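Matching sites in lactaldehyde dehydrogenase from Escherichia coli, a protein that catalyses the NAD-dependent, irreversible oxidation of L-lactaldehyde to L-lactate, with high activity also toward glycolaldehyde, in the breakdown of L-fucose and L-rhamnose (PDB 2HG2 (chain A, 2.20 Å), residues 171-176 and 200-205), and in its relative 5-carboxymethyl-2-hydroxymuconate semialdehyde dehydrogenase from Thermus thermophilus (PDB 2D4E (chain B, 2.10 Å), residues 191-196 and 220-225). Both blocks share one frame: the second was fitted to the first on N, CA, C and O of the twelve residues, RMSD 0.31 Å. Numbering follows each deposited sequence.

Structure 1 (2HG2).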
# COMPACT_ATOMS: atom_id res chain seq x y z
N ASN A 171 -3.53 15.52 15.65
CA ASN A 171 -3.43 15.39 17.10
C ASN A 171 -2.91 16.71 17.65
O ASN A 171 -2.37 17.52 16.90
CB ASN A 171 -2.40 14.30 17.48
CG ASN A 171 -2.77 12.93 16.93
OD1 ASN A 171 -3.64 12.24 17.47
ND2 ASN A 171 -2.12 12.53 15.85
N THR A 172 -3.07 16.93 18.95
CA THR A 172 -2.53 18.11 19.61
C THR A 172 -1.46 17.50 20.50
O THR A 172 -1.46 16.29 20.73
CB THR A 172 -3.57 18.87 20.44
OG1 THR A 172 -4.20 17.98 21.36
CG2 THR A 172 -4.60 19.50 19.52
N ILE A 173 -0.54 18.31 21.02
CA ILE A 173 0.53 17.72 21.81
C ILE A 173 1.03 18.58 22.98
O ILE A 173 0.93 19.81 22.97
CB ILE A 173 1.71 17.39 20.87
CG1 ILE A 173 2.69 16.42 21.54
CG2 ILE A 173 2.45 18.68 20.50
CD1 ILE A 173 3.77 15.91 20.59
N VAL A 174 1.57 17.89 23.98
CA VAL A 174 2.15 18.52 25.15
C VAL A 174 3.53 17.91 25.27
O VAL A 174 3.67 16.70 25.41
CB VAL A 174 1.38 18.20 26.45
CG1 VAL A 174 2.02 18.93 27.61
CG2 VAL A 174 -0.09 18.60 26.32
N ILE A 175 4.56 18.74 25.22
CA ILE A 175 5.93 18.26 25.30
C ILE A 175 6.68 18.66 26.57
O ILE A 175 6.52 19.78 27.08
CB ILE A 175 6.72 18.76 24.07
CG1 ILE A 175 6.29 17.95 22.84
CG2 ILE A 175 8.22 18.67 24.32
CD1 ILE A 175 6.69 18.58 21.53
N LYS A 176 7.48 17.73 27.09
CA LYS A 176 8.31 18.01 28.26
C LYS A 176 9.75 17.77 27.84
O LYS A 176 10.15 16.64 27.57
CB LYS A 176 8.00 17.11 29.45
CG LYS A 176 8.88 17.47 30.66
CD LYS A 176 8.80 16.48 31.80
CE LYS A 176 9.84 15.39 31.68
NZ LYS A 176 11.23 15.92 31.79
N GLY A 200 -3.30 25.81 22.23
CA GLY A 200 -3.54 24.46 22.70
C GLY A 200 -2.98 23.35 21.83
O GLY A 200 -2.82 22.23 22.31
N VAL A 201 -2.68 23.64 20.57
CA VAL A 201 -2.14 22.61 19.69
C VAL A 201 -0.74 22.16 20.11
O VAL A 201 -0.43 20.97 20.09
CB VAL A 201 -2.12 23.09 18.24
CG1 VAL A 201 -1.50 22.02 17.35
CG2 VAL A 201 -3.54 23.39 17.79
N PHE A 202 0.12 23.12 20.46
CA PHE A 202 1.47 22.79 20.91
C PHE A 202 1.68 23.41 22.29
O PHE A 202 1.52 24.61 22.47
CB PHE A 202 2.54 23.36 19.97
CG PHE A 202 3.95 23.16 20.47
CD1 PHE A 202 4.65 21.99 20.18
CD2 PHE A 202 4.57 24.13 21.25
CE1 PHE A 202 5.95 21.80 20.65
CE2 PHE A 202 5.87 23.95 21.73
CZ PHE A 202 6.57 22.78 21.43
N ASN A 203 2.04 22.57 23.26
CA ASN A 203 2.26 23.02 24.63
C ASN A 203 3.61 22.51 25.13
O ASN A 203 4.05 21.41 24.78
CB ASN A 203 1.15 22.47 25.53
CG ASN A 203 -0.23 22.88 25.07
OD1 ASN A 203 -0.74 23.94 25.44
ND2 ASN A 203 -0.85 22.04 24.25
N LEU A 204 4.26 23.31 25.97
CA LEU A 204 5.56 22.95 26.53
C LEU A 204 5.52 23.07 28.06
O LEU A 204 5.35 24.17 28.58
CB LEU A 204 6.65 23.88 25.98
CG LEU A 204 8.11 23.60 26.37
CD1 LEU A 204 8.57 22.32 25.70
CD2 LEU A 204 8.99 24.76 25.92
N VAL A 205 5.66 21.95 28.76
CA VAL A 205 5.67 21.98 30.22
C VAL A 205 7.07 21.59 30.69
O VAL A 205 7.71 20.72 30.11
CB VAL A 205 4.62 21.02 30.83
CG1 VAL A 205 3.22 21.49 30.43
CG2 VAL A 205 4.86 19.59 30.36
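Ile175 and Ile173 meet the ring of Phe202 on one face of two parallel strands, 172-176 and 202-204, joined through helix 183-195 as a beta-alpha-beta crossover in the NAD-binding part of the subunit. Ile175 CB lies 3.8 Å from Asn203 O. Ile175 CG2 reaches Leu204 CD1 at 3.9 Å, and CG1, beside the backbone N (chi1 -75°), carries CD1 to Phe202 CE1 at 3.4 Å. Ile173 sends CG2 to Phe202 CD1, 4.0 Å away. Helix 155-168 packs on both isoleucines. On the other face, Asn203 ND2 bonds to Ile173 O (3.1 Å) and Gly200 O (2.8 Å), tying the strand to the turn before it; Asn203 N also donates to Ile173 O, from the opposite side of the carbonyl plane from ND2. Val205 CG2 touches Val174 CG1 at 4.0 Å. Lys176, an NAD-binding residue, ends the first strand.

Structure 2 (2D4E). With NAD (nicotinamide-adenine-dinucleotide), chain C.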
# COMPACT_ATOMS: atom_id res chain seq x y z
N ASN B 191 -3.24 15.38 15.70
CA ASN B 191 -3.23 15.33 17.16
C ASN B 191 -2.64 16.60 17.76
O ASN B 191 -1.89 17.32 17.10
CB ASN B 191 -2.42 14.13 17.65
CG ASN B 191 -3.00 12.81 17.20
OD1 ASN B 191 -4.18 12.53 17.44
ND2 ASN B 191 -2.19 11.99 16.55
N THR B 192 -3.00 16.89 19.01
CA THR B 192 -2.46 18.05 19.71
C THR B 192 -1.28 17.54 20.52
O THR B 192 -1.13 16.33 20.72
CB THR B 192 -3.51 18.72 20.63
OG1 THR B 192 -4.06 17.74 21.52
CG2 THR B 192 -4.62 19.34 19.80
N VAL B 193 -0.45 18.46 21.02
CA VAL B 193 0.76 18.06 21.73
C VAL B 193 1.13 18.77 23.03
O VAL B 193 0.84 19.95 23.23
CB VAL B 193 1.96 18.21 20.76
CG1 VAL B 193 3.27 17.91 21.47
CG2 VAL B 193 1.75 17.31 19.55
N VAL B 194 1.77 18.01 23.92
CA VAL B 194 2.29 18.54 25.17
C VAL B 194 3.70 17.95 25.26
O VAL B 194 3.88 16.76 25.51
CB VAL B 194 1.49 18.09 26.41
CG1 VAL B 194 2.20 18.59 27.66
CG2 VAL B 194 0.07 18.64 26.37
N LEU B 195 4.70 18.80 25.06
CA LEU B 195 6.10 18.38 25.11
C LEU B 195 6.73 18.58 26.49
O LEU B 195 6.54 19.62 27.12
CB LEU B 195 6.91 19.15 24.06
CG LEU B 195 8.43 19.01 24.06
CD1 LEU B 195 8.82 17.60 23.64
CD2 LEU B 195 9.04 20.03 23.12
N LYS B 196 7.46 17.57 26.95
CA LYS B 196 8.16 17.63 28.24
C LYS B 196 9.60 17.21 27.93
O LYS B 196 9.93 16.03 27.93
CB LYS B 196 7.54 16.66 29.26
CG LYS B 196 7.64 17.11 30.72
CD LYS B 196 9.07 17.44 31.16
CE LYS B 196 9.94 16.18 31.26
NZ LYS B 196 11.38 16.48 31.54
N GLY B 220 -3.32 26.05 22.07
CA GLY B 220 -3.59 24.74 22.63
C GLY B 220 -3.10 23.57 21.80
O GLY B 220 -2.94 22.47 22.33
N VAL B 221 -2.87 23.78 20.51
CA VAL B 221 -2.41 22.70 19.65
C VAL B 221 -1.04 22.19 20.11
O VAL B 221 -0.82 20.99 20.15
CB VAL B 221 -2.35 23.15 18.18
CG1 VAL B 221 -1.72 22.07 17.32
CG2 VAL B 221 -3.77 23.45 17.69
N PHE B 222 -0.14 23.11 20.45
CA PHE B 222 1.18 22.72 20.94
C PHE B 222 1.48 23.37 22.29
O PHE B 222 1.44 24.59 22.42
CB PHE B 222 2.28 23.09 19.94
CG PHE B 222 3.67 22.81 20.45
CD1 PHE B 222 4.39 23.80 21.12
CD2 PHE B 222 4.25 21.55 20.30
CE1 PHE B 222 5.66 23.53 21.63
CE2 PHE B 222 5.51 21.27 20.82
CZ PHE B 222 6.22 22.27 21.48
N ASN B 223 1.78 22.54 23.28
CA ASN B 223 2.07 23.02 24.62
C ASN B 223 3.41 22.49 25.11
O ASN B 223 3.82 21.39 24.74
CB ASN B 223 0.98 22.57 25.58
CG ASN B 223 -0.39 22.97 25.11
OD1 ASN B 223 -0.89 24.03 25.47
ND2 ASN B 223 -0.99 22.13 24.28
N LEU B 224 4.06 23.27 25.95
CA LEU B 224 5.36 22.91 26.49
C LEU B 224 5.41 23.09 28.00
O LEU B 224 4.98 24.12 28.53
CB LEU B 224 6.44 23.77 25.85
CG LEU B 224 7.76 23.87 26.60
CD1 LEU B 224 8.45 22.50 26.62
CD2 LEU B 224 8.65 24.91 25.94
N VAL B 225 5.93 22.09 28.69
CA VAL B 225 6.09 22.16 30.14
C VAL B 225 7.50 21.72 30.49
O VAL B 225 7.88 20.57 30.27
CB VAL B 225 5.08 21.24 30.87
CG1 VAL B 225 5.27 21.39 32.37
CG2 VAL B 225 3.65 21.61 30.49
PA NAD C . 15.88 9.64 30.64
O1A NAD C . 16.06 9.76 32.08
O2A NAD C . 15.03 8.48 30.29
O5B NAD C . 15.19 10.93 29.95
C5B NAD C . 14.15 10.90 28.92
C4B NAD C . 12.98 11.73 29.40
O4B NAD C . 12.41 10.95 30.48
C3B NAD C . 13.37 13.08 30.06
O3B NAD C . 12.66 14.17 29.44
C2B NAD C . 13.01 12.85 31.54
O2B NAD C . 12.61 14.05 32.23
C1B NAD C . 11.91 11.81 31.43
N9A NAD C . 11.72 11.06 32.66
C8A NAD C . 12.67 10.57 33.54
N7A NAD C . 12.13 9.91 34.59
C5A NAD C . 10.76 10.00 34.35
C6A NAD C . 9.62 9.51 35.09
N6A NAD C . 9.73 8.84 36.24
N1A NAD C . 8.37 9.78 34.55
C2A NAD C . 8.27 10.49 33.36
N3A NAD C . 9.25 10.98 32.62
C4A NAD C . 10.49 10.70 33.16
O3 NAD C . 17.26 9.55 30.02
PN NAD C . 18.18 10.36 29.01
O1N NAD C . 19.46 10.58 29.73
O2N NAD C . 17.47 11.57 28.57
O5D NAD C . 18.30 9.17 28.03
C5D NAD C . 19.32 8.93 27.08
C4D NAD C . 18.77 7.61 26.62
O4D NAD C . 17.81 7.77 25.55
C3D NAD C . 19.79 6.55 26.22
O3D NAD C . 19.54 5.28 26.86
C2D NAD C . 19.62 6.53 24.71
O2D NAD C . 20.03 5.26 24.16
C1D NAD C . 18.14 6.84 24.56
N1N NAD C . 17.78 7.35 23.23
C2N NAD C . 17.10 6.42 22.46
C3N NAD C . 16.74 6.82 21.19
C7N NAD C . 16.01 5.88 20.23
O7N NAD C . 15.72 6.30 19.13
N7N NAD C . 15.72 4.62 20.61
C4N NAD C . 17.06 8.16 20.68
C5N NAD C . 17.76 9.01 21.59
C6N NAD C . 18.15 8.68 22.86
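Leu195 and Val193 pack against the ring of Phe222 on one face of the strand pair. Leu195 CB lies 3.9 Å from Asn223 O. Leu195 CG, anti to the backbone N (chi1 172°), stands 4.3 Å from Leu224 CD1, and of the two methyls beyond it CD2 reaches Phe222 CZ at 4.0 Å. Val193 offers CG1 to Phe222 CD2, 3.9 Å away. Helix 175-188 packs on both residues. On the other face, Asn223 ND2 bonds to Val193 O (3.0 Å) and Gly220 O (2.8 Å), tying the strand to the turn before it; Asn223 N also donates to Val193 O, from the opposite side of the carbonyl plane from ND2. Val225 CG2 touches Val194 CG1 at 4.4 Å. Lys196, in the NAD pocket, ends the first strand: its NZ donates to hydroxyl O2B of the adenosine ribose of NAD at 2.8 Å and also to Gly227 O.

Comparison
The two exchanges fall on the face that carries Phe202(A) and Phe222(B), over backbones whose comparable CA atoms coincide within the error. From Ile173(A) to Val193(B) the CB atoms stand 0.9 Å apart after superposition; the places of CG1, CG2 and CD1 of Ile173(A) are given up, and CG1 and CG2 of Val193(B) take others. The shorter, differently placed branches still touch the ring, Phe202(A) or Phe222(B), which keeps its position.

At Ile175(A) against Leu195(B) the CB atoms coincide within the error, and CG2 of Ile175(A) and CG of Leu195(B) lie 0.5 Å apart. Branching thus moves one carbon outward: CG1 and CD1 of Ile175(A) go, while CD1 and CD2 of Leu195(B) extend beyond the shared position. Phe202(A) or Phe222(B) is touched in both. The asparagine bonds persist too: Asn203(A) ND2 bonds to Ile173(A) O and Gly200(A) O, as Asn223(B) ND2 does to Val193(B) O and Gly220(B) O.

Val205(A) and Val225(B) are modelled differently, with chi1 -64° against -179°; the place of CG2 of Val205(A) is left, yet contact with Val174(A) or Val194(B) remains. NAD is present in structure 2 alone, touching Lys196(B), whose end matches that of Lys176(A); in structure 1, protein atoms outside the segments reach into part of the cofactor's place.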